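PDB 6TTB: formate dehydrogenase from Staphylococcus aureus, which probably catalyses the NAD-dependent oxidation of formate to carbon dioxide, with NAD bound in this structure. Local coordinates for residues 192-197 with 255-260; 213-218 with 237-242; 152-157 with 270-275. All blocks are in the same frame, centred on the assembly; numbering follows the deposited sequence.

Overall arrangement
Following the chain from the N terminus, the first segment met is 152-157, on helix 144-160, where interaction 3 opens. Later, strand 190-194 opens interaction 1 at 192-197. Interaction 2 is the most local, closing a short loop between 213-218 and 237-242. Interaction 1 then closes at 255-260, around interaction 2. Interaction 3 closes last, at 270-275, and encloses both. Nothing crosses. Strands 190-194, 213-217 and 269-273 belong to one parallel sheet, the Rossmann-type NAD-binding sheet. Interactions 1 and 2 join directly where I193 N lies 2.7 Å from Q215 O. Each contact has at least one segment touching NAD: interactions 1 and 2 at the adenosine half, interaction 3 at the nicotinamide half.

Interaction 1. Residues 192-197 with 255-260; sequences GIFGFG and NLFDKD. With NAD (nicotinamide-adenine-dinucleotide), chain C.
F194 turns its ring toward L256 and F257 by holding CG anti to the backbone N, chi1 -179°. F257 takes a different first torsion, with CG anti to its carbonyl carbon, chi1 -75°, and this brings its ring edge up to F194. The two rings form a T-shaped pair, with F257 as the edge and F194 as the face. Their planes meet at 84° and their centroids are 5.6 Å apart. The touching atoms are F257 CE1 and F194 CE2, 4.2 Å apart. L256 comes in obliquely with one branch, and its CD2 lies 3.4 Å from F194 CZ. The contact across the two segments is therefore wholly apolar.

F194 ends strand 190-194, and the glycines that follow fit the GxGxxG pattern of a Rossmann-type dinucleotide site. G195 and G197 lie in the turn after the strand. G197 stands at the N-cap of helix 198-207, and its CA is 3.3 Å from NAD O2A. The next amides, R198 N and I199 N, bond to NAD.

The C2A end of the adenine lies over the face of F194 opposite to F257, offset toward the ring's rim. F194 is thus held between protein and cofactor. F233 of helix 233-239 also meets its ring, and L236 of the same helix touches it. I245 of strand 242-245 packs against both F194 and F257.

Interaction 2. Residues 213-218 with 237-242; sequences TLQHYD and VSSSDA. With NAD (nicotinamide-adenine-dinucleotide), chain C.
Q215 reaches from its strand toward S239 and S240 and sets its amide against their two hydroxyls. The amide end NE2 faces S239 OG at 3.0 Å and donates a hydrogen bond to it with an N-H...O angle of 152°. S239 OG lies in the amide plane, 3° out of it. The oxygen end OE1 lies 3.2 Å from S240 OG and equally near S239 OG. The side chain gets there extended beyond CG, with chi2 170°. S239 OG is also hydrogen-bonded to E235 O. S240 OG is hydrogen-bonded to L236 O. This polar cluster lies where helix 233-239 ends, S240 being the first residue to leave helical angles.

Just past the strand, D218 turns to the adenosine ribose. Its OD2 accepts a hydrogen bond from NAD O3B at 3.1 Å, consistent with the ribose-binding acid of NAD-specific Rossmann folds. The fit of the carboxylate here is too tight in the model to be exact. Y217 sets its ring edge toward adenine C2A.

Strand 213-217 lies between strands 229-230 and 190-194 in the sheet. Helix 233-239 packs beside it, with L236 against Q215 and F233 against Y217, and leads on into strand 242-245.

Interaction 3. Residues 152-157 with 270-275; sequences VMDLLI and YLVNTA. With NAD (nicotinamide-adenine-dinucleotide), chain C.
Helix-on-sheet packing is what D154 and L155 make with V272 and T274, deep in the NAD-binding domain. Helix 144-160 lies over strand 269-273, which runs between strands 242-245 and 294-299. V272 is the central side chain on the strand, and both its methyls meet D154. Its CG2 is 3.6 Å from D154 CB, and its CG1 is 3.8 Å from D154 OD2. V272 CG1 stands anti to the backbone N, chi1 161°, which spreads the two methyls under the helix. L155 adds a lighter touch, with CD1 4.1 Å from V272 CG2. T274 brings only its methyl, CG2, to within 3.9 Å of D154 OD2.

Toward the cofactor, N273 OD1 accepts from A275 N at 2.8 Å and forms an Asx turn. There T274 O accepts a nearly straight hydrogen bond from the nicotinamide amide, NAD N7N, at 3.3 Å and 171°. Another face of the helix meets the second subunit, where L156 packs on L156 of that chain.

Across the two segments the touch is by carbon, save for the D154 carboxylate. That group lies against methyls and is buried, so its ionisation may be sensitive to these apolar surroundings.

Interaction 1. Residues 192-197 with 255-260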
# COMPACT_ATOMS: atom_id res chain seq x y z
N GLY A 192 -15.19 0.87 5.25
CA GLY A 192 -15.79 0.98 6.56
C GLY A 192 -14.71 1.20 7.59
O GLY A 192 -13.72 0.47 7.61
N ILE A 193 -14.86 2.30 8.35
CA ILE A 193 -13.90 2.63 9.40
C ILE A 193 -14.53 2.25 10.72
O ILE A 193 -15.46 2.91 11.17
CB ILE A 193 -13.45 4.14 9.35
CG1 ILE A 193 -12.64 4.49 8.08
CG2 ILE A 193 -12.71 4.57 10.60
CD1 ILE A 193 -13.33 5.53 7.23
N PHE A 194 -14.05 1.16 11.31
CA PHE A 194 -14.51 0.74 12.61
C PHE A 194 -13.75 1.51 13.68
O PHE A 194 -12.62 1.19 13.97
CB PHE A 194 -14.23 -0.72 12.79
CG PHE A 194 -14.68 -1.27 14.11
CD1 PHE A 194 -16.05 -1.41 14.39
CD2 PHE A 194 -13.75 -1.69 15.05
CE1 PHE A 194 -16.45 -1.93 15.62
CE2 PHE A 194 -14.14 -2.27 16.24
CZ PHE A 194 -15.49 -2.34 16.55
N GLY A 195 -14.38 2.55 14.25
CA GLY A 195 -13.78 3.31 15.33
C GLY A 195 -13.26 4.63 14.82
O GLY A 195 -12.23 4.69 14.14
N PHE A 196 -14.04 5.65 15.07
CA PHE A 196 -13.91 6.90 14.34
C PHE A 196 -13.41 7.91 15.33
O PHE A 196 -14.02 8.91 15.54
CB PHE A 196 -15.26 7.26 13.68
CG PHE A 196 -15.15 8.19 12.50
CD1 PHE A 196 -14.38 7.85 11.41
CD2 PHE A 196 -15.85 9.39 12.47
CE1 PHE A 196 -14.26 8.73 10.33
CE2 PHE A 196 -15.74 10.27 11.39
CZ PHE A 196 -14.93 9.94 10.32
N GLY A 197 -12.31 7.57 15.99
CA GLY A 197 -11.63 8.49 16.88
C GLY A 197 -10.61 9.31 16.11
O GLY A 197 -10.84 9.66 14.92
N ASN A 255 -11.57 -9.98 20.77
CA ASN A 255 -12.03 -11.08 19.97
C ASN A 255 -13.32 -10.78 19.17
O ASN A 255 -13.97 -11.70 18.71
CB ASN A 255 -12.29 -12.31 20.79
CG ASN A 255 -11.95 -13.53 19.98
OD1 ASN A 255 -10.89 -13.57 19.35
ND2 ASN A 255 -12.82 -14.50 19.96
N LEU A 256 -13.61 -9.49 18.89
CA LEU A 256 -14.82 -9.10 18.19
C LEU A 256 -14.86 -9.70 16.81
O LEU A 256 -15.90 -10.03 16.37
CB LEU A 256 -14.92 -7.58 18.06
CG LEU A 256 -16.15 -7.10 17.28
CD1 LEU A 256 -17.46 -7.82 17.76
CD2 LEU A 256 -16.29 -5.59 17.32
N PHE A 257 -13.79 -9.64 16.04
CA PHE A 257 -13.87 -10.18 14.67
C PHE A 257 -13.51 -11.65 14.72
O PHE A 257 -12.33 -11.95 14.60
CB PHE A 257 -12.91 -9.42 13.75
CG PHE A 257 -13.37 -8.05 13.37
CD1 PHE A 257 -13.29 -7.00 14.28
CD2 PHE A 257 -13.88 -7.80 12.11
CE1 PHE A 257 -13.83 -5.75 13.95
CE2 PHE A 257 -14.35 -6.52 11.77
CZ PHE A 257 -14.30 -5.50 12.70
N ASP A 258 -14.45 -12.46 15.27
CA ASP A 258 -14.29 -13.92 15.44
C ASP A 258 -14.77 -14.63 14.20
O ASP A 258 -14.94 -14.00 13.17
CB ASP A 258 -15.03 -14.48 16.66
CG ASP A 258 -16.51 -14.08 16.74
OD1 ASP A 258 -16.92 -13.24 15.94
OD2 ASP A 258 -17.25 -14.59 17.69
N LYS A 259 -15.02 -15.94 14.29
CA LYS A 259 -15.48 -16.64 13.10
C LYS A 259 -16.76 -15.98 12.59
O LYS A 259 -16.95 -15.85 11.37
CB LYS A 259 -15.71 -18.13 13.27
CG LYS A 259 -16.12 -18.74 11.93
CD LYS A 259 -16.74 -20.21 11.88
CE LYS A 259 -17.11 -20.58 10.44
NZ LYS A 259 -17.04 -22.05 10.16
N ASP A 260 -17.58 -15.50 13.53
CA ASP A 260 -18.95 -15.13 13.23
C ASP A 260 -19.00 -13.88 12.39
O ASP A 260 -19.71 -13.84 11.37
CB ASP A 260 -19.69 -14.78 14.48
CG ASP A 260 -20.29 -16.01 15.12
OD1 ASP A 260 -20.37 -17.08 14.40
OD2 ASP A 260 -20.69 -15.92 16.31
PA NAD C . -9.31 7.01 19.79
O1A NAD C . -9.73 6.90 21.22
O2A NAD C . -9.15 8.35 19.10
O5B NAD C . -10.17 6.01 18.88
C5B NAD C . -11.00 4.97 19.46
C4B NAD C . -12.44 5.29 19.15
O4B NAD C . -13.12 4.04 18.96
C3B NAD C . -13.19 6.08 20.24
O3B NAD C . -13.49 7.44 19.94
C2B NAD C . -14.48 5.28 20.50
O2B NAD C . -15.65 6.05 20.37
C1B NAD C . -14.41 4.10 19.52
N9A NAD C . -14.77 2.82 20.13
C8A NAD C . -14.88 2.55 21.49
N7A NAD C . -15.37 1.36 21.75
C5A NAD C . -15.70 0.84 20.50
C6A NAD C . -16.32 -0.38 20.09
N6A NAD C . -16.80 -1.29 20.92
N1A NAD C . -16.56 -0.54 18.77
C2A NAD C . -16.12 0.41 17.92
N3A NAD C . -15.49 1.56 18.18
C4A NAD C . -15.31 1.72 19.50
O3 NAD C . -7.94 6.27 19.67
PN NAD C . -7.02 6.39 18.41
O1N NAD C . -5.96 7.40 18.77
O2N NAD C . -7.86 6.63 17.20
O5D NAD C . -6.40 4.90 18.38
C5D NAD C . -7.04 3.88 17.55
C4D NAD C . -6.46 2.57 17.95
O4D NAD C . -5.22 2.38 17.24
C3D NAD C . -6.15 2.50 19.47
O3D NAD C . -6.99 1.59 20.16
C2D NAD C . -4.66 2.14 19.54
O2D NAD C . -4.32 1.04 20.37
C1D NAD C . -4.25 1.83 18.11
N1N NAD C . -2.94 2.44 17.84
C2N NAD C . -1.87 1.63 17.36
C3N NAD C . -0.60 2.19 17.09
C7N NAD C . 0.44 1.40 16.31
O7N NAD C . 1.63 1.66 16.47
N7N NAD C . 0.04 0.45 15.44
C4N NAD C . -0.36 3.54 17.54
C5N NAD C . -1.42 4.32 18.05
C6N NAD C . -2.70 3.74 18.21

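Interaction 2. Residues 213-218 with 237-242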
# COMPACT_ATOMS: atom_id res chain seq x y z
N THR A 213 -16.49 5.62 -1.26
CA THR A 213 -17.47 5.89 -0.23
C THR A 213 -16.95 5.44 1.14
O THR A 213 -16.54 4.30 1.29
CB THR A 213 -18.80 5.23 -0.55
OG1 THR A 213 -19.27 5.98 -1.66
CG2 THR A 213 -19.78 5.37 0.59
N LEU A 214 -16.95 6.38 2.11
CA LEU A 214 -16.59 6.10 3.48
C LEU A 214 -17.85 5.89 4.30
O LEU A 214 -18.74 6.75 4.31
CB LEU A 214 -15.84 7.32 4.02
CG LEU A 214 -14.54 7.58 3.30
CD1 LEU A 214 -13.61 8.38 4.16
CD2 LEU A 214 -13.90 6.25 2.94
N GLN A 215 -17.86 4.80 5.09
CA GLN A 215 -18.74 4.65 6.24
C GLN A 215 -17.89 4.43 7.50
O GLN A 215 -16.83 3.84 7.45
CB GLN A 215 -19.45 3.31 6.14
CG GLN A 215 -20.36 3.13 4.96
CD GLN A 215 -20.82 1.70 4.84
OE1 GLN A 215 -20.07 0.78 5.08
NE2 GLN A 215 -22.02 1.50 4.32
N HIS A 216 -18.40 4.84 8.65
CA HIS A 216 -17.81 4.52 9.91
C HIS A 216 -18.85 4.09 10.91
O HIS A 216 -20.03 4.42 10.77
CB HIS A 216 -17.12 5.71 10.46
CG HIS A 216 -18.06 6.79 10.84
ND1 HIS A 216 -18.65 7.60 9.90
CD2 HIS A 216 -18.40 7.27 12.06
CE1 HIS A 216 -19.36 8.51 10.52
NE2 HIS A 216 -19.19 8.36 11.85
N TYR A 217 -18.39 3.31 11.90
CA TYR A 217 -19.10 3.05 13.15
C TYR A 217 -18.20 3.42 14.33
O TYR A 217 -17.00 3.10 14.35
CB TYR A 217 -19.47 1.56 13.26
CG TYR A 217 -19.98 1.22 14.62
CD1 TYR A 217 -19.10 1.16 15.68
CD2 TYR A 217 -21.36 1.13 14.88
CE1 TYR A 217 -19.55 1.02 16.98
CE2 TYR A 217 -21.83 0.95 16.17
CZ TYR A 217 -20.91 0.92 17.22
OH TYR A 217 -21.28 0.67 18.50
N ASP A 218 -18.78 4.09 15.30
CA ASP A 218 -18.12 4.36 16.58
C ASP A 218 -19.26 4.38 17.57
O ASP A 218 -20.37 4.70 17.17
CB ASP A 218 -17.41 5.72 16.52
CG ASP A 218 -16.65 6.11 17.78
OD1 ASP A 218 -17.27 6.01 18.86
OD2 ASP A 218 -15.41 6.54 17.67
N VAL A 237 -20.15 -4.13 8.66
CA VAL A 237 -19.58 -5.45 8.43
C VAL A 237 -20.04 -5.95 7.09
O VAL A 237 -19.26 -6.60 6.37
CB VAL A 237 -19.99 -6.46 9.52
CG1 VAL A 237 -19.82 -7.90 9.07
CG2 VAL A 237 -19.30 -6.19 10.81
N SER A 238 -21.30 -5.72 6.77
CA SER A 238 -21.84 -6.44 5.61
C SER A 238 -21.73 -5.64 4.32
O SER A 238 -21.72 -6.23 3.27
CB SER A 238 -23.24 -6.93 5.82
OG SER A 238 -24.03 -5.90 6.31
N SER A 239 -21.61 -4.30 4.41
CA SER A 239 -21.66 -3.48 3.19
C SER A 239 -20.26 -3.03 2.75
O SER A 239 -20.11 -2.58 1.59
CB SER A 239 -22.62 -2.31 3.30
OG SER A 239 -22.27 -1.45 4.41
N SER A 240 -19.25 -3.13 3.65
CA SER A 240 -17.92 -2.57 3.36
C SER A 240 -17.17 -3.44 2.37
O SER A 240 -17.18 -4.67 2.50
CB SER A 240 -17.08 -2.34 4.59
OG SER A 240 -17.75 -1.45 5.51
N ASP A 241 -16.53 -2.78 1.36
CA ASP A 241 -15.61 -3.46 0.47
C ASP A 241 -14.38 -3.87 1.23
O ASP A 241 -13.92 -4.99 1.12
CB ASP A 241 -15.28 -2.62 -0.76
CG ASP A 241 -16.48 -2.53 -1.70
OD1 ASP A 241 -16.90 -3.57 -2.18
OD2 ASP A 241 -17.05 -1.40 -1.84
N ALA A 242 -13.87 -2.98 2.08
CA ALA A 242 -12.89 -3.43 3.06
C ALA A 242 -13.05 -2.62 4.31
O ALA A 242 -13.66 -1.56 4.25
CB ALA A 242 -11.51 -3.30 2.55
PA NAD C . -9.31 7.01 19.79
O1A NAD C . -9.73 6.90 21.22
O2A NAD C . -9.15 8.35 19.10
O5B NAD C . -10.17 6.01 18.88
C5B NAD C . -11.00 4.97 19.46
C4B NAD C . -12.44 5.29 19.15
O4B NAD C . -13.12 4.04 18.96
C3B NAD C . -13.19 6.08 20.24
O3B NAD C . -13.49 7.44 19.94
C2B NAD C . -14.48 5.28 20.50
O2B NAD C . -15.65 6.05 20.37
C1B NAD C . -14.41 4.10 19.52
N9A NAD C . -14.77 2.82 20.13
C8A NAD C . -14.88 2.55 21.49
N7A NAD C . -15.37 1.36 21.75
C5A NAD C . -15.70 0.84 20.50
C6A NAD C . -16.32 -0.38 20.09
N6A NAD C . -16.80 -1.29 20.92
N1A NAD C . -16.56 -0.54 18.77
C2A NAD C . -16.12 0.41 17.92
N3A NAD C . -15.49 1.56 18.18
C4A NAD C . -15.31 1.72 19.50
O3 NAD C . -7.94 6.27 19.67
PN NAD C . -7.02 6.39 18.41
O1N NAD C . -5.96 7.40 18.77
O2N NAD C . -7.86 6.63 17.20
O5D NAD C . -6.40 4.90 18.38
C5D NAD C . -7.04 3.88 17.55
C4D NAD C . -6.46 2.57 17.95
O4D NAD C . -5.22 2.38 17.24
C3D NAD C . -6.15 2.50 19.47
O3D NAD C . -6.99 1.59 20.16
C2D NAD C . -4.66 2.14 19.54
O2D NAD C . -4.32 1.04 20.37
C1D NAD C . -4.25 1.83 18.11
N1N NAD C . -2.94 2.44 17.84
C2N NAD C . -1.87 1.63 17.36
C3N NAD C . -0.60 2.19 17.09
C7N NAD C . 0.44 1.40 16.31
O7N NAD C . 1.63 1.66 16.47
N7N NAD C . 0.04 0.45 15.44
C4N NAD C . -0.36 3.54 17.54
C5N NAD C . -1.42 4.32 18.05
C6N NAD C . -2.70 3.74 18.21

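Interaction 3. Residues 152-157 with 270-275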
# COMPACT_ATOMS: atom_id res chain seq x y z
N VAL A 152 -3.76 3.28 5.28
CA VAL A 152 -4.21 3.53 3.92
C VAL A 152 -3.26 2.83 2.98
O VAL A 152 -3.70 2.21 2.00
CB VAL A 152 -4.46 5.03 3.60
CG1 VAL A 152 -5.42 5.66 4.59
CG2 VAL A 152 -3.24 5.78 3.64
N MET A 153 -2.00 2.72 3.40
CA MET A 153 -1.01 1.99 2.60
C MET A 153 -1.45 0.54 2.47
O MET A 153 -1.54 -0.02 1.35
CB MET A 153 0.34 2.04 3.26
CG MET A 153 1.37 1.22 2.60
SD MET A 153 2.90 1.29 3.59
CE MET A 153 2.53 0.09 4.89
N ASP A 154 -1.83 -0.03 3.62
CA ASP A 154 -2.38 -1.38 3.65
C ASP A 154 -3.59 -1.51 2.73
O ASP A 154 -3.67 -2.52 2.02
CB ASP A 154 -2.70 -1.82 5.07
CG ASP A 154 -1.50 -2.03 6.00
OD1 ASP A 154 -0.42 -2.12 5.55
OD2 ASP A 154 -1.73 -2.20 7.16
N LEU A 155 -4.56 -0.55 2.79
CA LEU A 155 -5.69 -0.63 1.83
C LEU A 155 -5.12 -0.78 0.44
O LEU A 155 -5.39 -1.74 -0.22
CB LEU A 155 -6.58 0.61 1.85
CG LEU A 155 -7.80 0.62 2.80
CD1 LEU A 155 -8.22 -0.81 3.24
CD2 LEU A 155 -7.47 1.45 3.99
N LEU A 156 -4.25 0.14 0.05
CA LEU A 156 -3.72 0.18 -1.28
C LEU A 156 -3.02 -1.14 -1.60
O LEU A 156 -3.34 -1.76 -2.58
CB LEU A 156 -2.78 1.38 -1.39
CG LEU A 156 -3.49 2.75 -1.43
CD1 LEU A 156 -2.54 3.87 -1.10
CD2 LEU A 156 -4.13 3.01 -2.78
N ILE A 157 -2.08 -1.59 -0.76
CA ILE A 157 -1.32 -2.81 -1.05
C ILE A 157 -2.29 -3.96 -1.23
O ILE A 157 -2.12 -4.81 -2.07
CB ILE A 157 -0.33 -3.12 0.10
CG1 ILE A 157 0.80 -2.10 0.18
CG2 ILE A 157 0.21 -4.56 0.01
CD1 ILE A 157 1.74 -2.33 1.33
N TYR A 270 -11.69 -7.10 2.23
CA TYR A 270 -10.36 -7.02 2.81
C TYR A 270 -10.46 -6.42 4.22
O TYR A 270 -11.35 -5.62 4.48
CB TYR A 270 -9.44 -6.09 1.99
CG TYR A 270 -9.29 -6.45 0.55
CD1 TYR A 270 -10.29 -6.17 -0.39
CD2 TYR A 270 -8.11 -7.02 0.10
CE1 TYR A 270 -10.13 -6.48 -1.73
CE2 TYR A 270 -7.94 -7.32 -1.25
CZ TYR A 270 -8.95 -7.06 -2.16
OH TYR A 270 -8.74 -7.41 -3.48
N LEU A 271 -9.43 -6.69 5.04
CA LEU A 271 -9.45 -6.30 6.43
C LEU A 271 -8.10 -5.76 6.78
O LEU A 271 -7.10 -6.45 6.53
CB LEU A 271 -9.75 -7.54 7.32
CG LEU A 271 -9.96 -7.27 8.82
CD1 LEU A 271 -11.04 -6.22 9.08
CD2 LEU A 271 -10.28 -8.49 9.53
N VAL A 272 -8.11 -4.60 7.46
CA VAL A 272 -6.88 -3.97 7.86
C VAL A 272 -7.01 -3.61 9.30
O VAL A 272 -8.00 -3.01 9.71
CB VAL A 272 -6.51 -2.75 7.01
CG1 VAL A 272 -5.49 -1.85 7.70
CG2 VAL A 272 -5.94 -3.19 5.71
N ASN A 273 -6.01 -4.01 10.06
CA ASN A 273 -6.05 -3.84 11.47
C ASN A 273 -4.65 -3.46 11.93
O ASN A 273 -3.78 -4.30 12.03
CB ASN A 273 -6.55 -5.08 12.16
CG ASN A 273 -6.34 -5.00 13.65
OD1 ASN A 273 -6.22 -3.89 14.20
ND2 ASN A 273 -6.33 -6.18 14.32
N THR A 274 -4.49 -2.16 12.17
CA THR A 274 -3.35 -1.62 12.80
C THR A 274 -3.73 -1.05 14.19
O THR A 274 -3.11 -0.05 14.66
CB THR A 274 -2.98 -0.39 12.00
OG1 THR A 274 -4.21 0.37 11.87
CG2 THR A 274 -2.36 -0.77 10.68
N ALA A 275 -4.83 -1.59 14.80
CA ALA A 275 -5.23 -1.16 16.13
C ALA A 275 -4.64 -2.13 17.16
O ALA A 275 -3.54 -1.87 17.65
CB ALA A 275 -6.71 -0.96 16.24
PA NAD C . -9.31 7.01 19.79
O1A NAD C . -9.73 6.90 21.22
O2A NAD C . -9.15 8.35 19.10
O5B NAD C . -10.17 6.01 18.88
C5B NAD C . -11.00 4.97 19.46
C4B NAD C . -12.44 5.29 19.15
O4B NAD C . -13.12 4.04 18.96
C3B NAD C . -13.19 6.08 20.24
O3B NAD C . -13.49 7.44 19.94
C2B NAD C . -14.48 5.28 20.50
O2B NAD C . -15.65 6.05 20.37
C1B NAD C . -14.41 4.10 19.52
N9A NAD C . -14.77 2.82 20.13
C8A NAD C . -14.88 2.55 21.49
N7A NAD C . -15.37 1.36 21.75
C5A NAD C . -15.70 0.84 20.50
C6A NAD C . -16.32 -0.38 20.09
N6A NAD C . -16.80 -1.29 20.92
N1A NAD C . -16.56 -0.54 18.77
C2A NAD C . -16.12 0.41 17.92
N3A NAD C . -15.49 1.56 18.18
C4A NAD C . -15.31 1.72 19.50
O3 NAD C . -7.94 6.27 19.67
PN NAD C . -7.02 6.39 18.41
O1N NAD C . -5.96 7.40 18.77
O2N NAD C . -7.86 6.63 17.20
O5D NAD C . -6.40 4.90 18.38
C5D NAD C . -7.04 3.88 17.55
C4D NAD C . -6.46 2.57 17.95
O4D NAD C . -5.22 2.38 17.24
C3D NAD C . -6.15 2.50 19.47
O3D NAD C . -6.99 1.59 20.16
C2D NAD C . -4.66 2.14 19.54
O2D NAD C . -4.32 1.04 20.37
C1D NAD C . -4.25 1.83 18.11
N1N NAD C . -2.94 2.44 17.84
C2N NAD C . -1.87 1.63 17.36
C3N NAD C . -0.60 2.19 17.09
C7N NAD C . 0.44 1.40 16.31
O7N NAD C . 1.63 1.66 16.47
N7N NAD C . 0.04 0.45 15.44
C4N NAD C . -0.36 3.54 17.54
C5N NAD C . -1.42 4.32 18.05
C6N NAD C . -2.70 3.74 18.21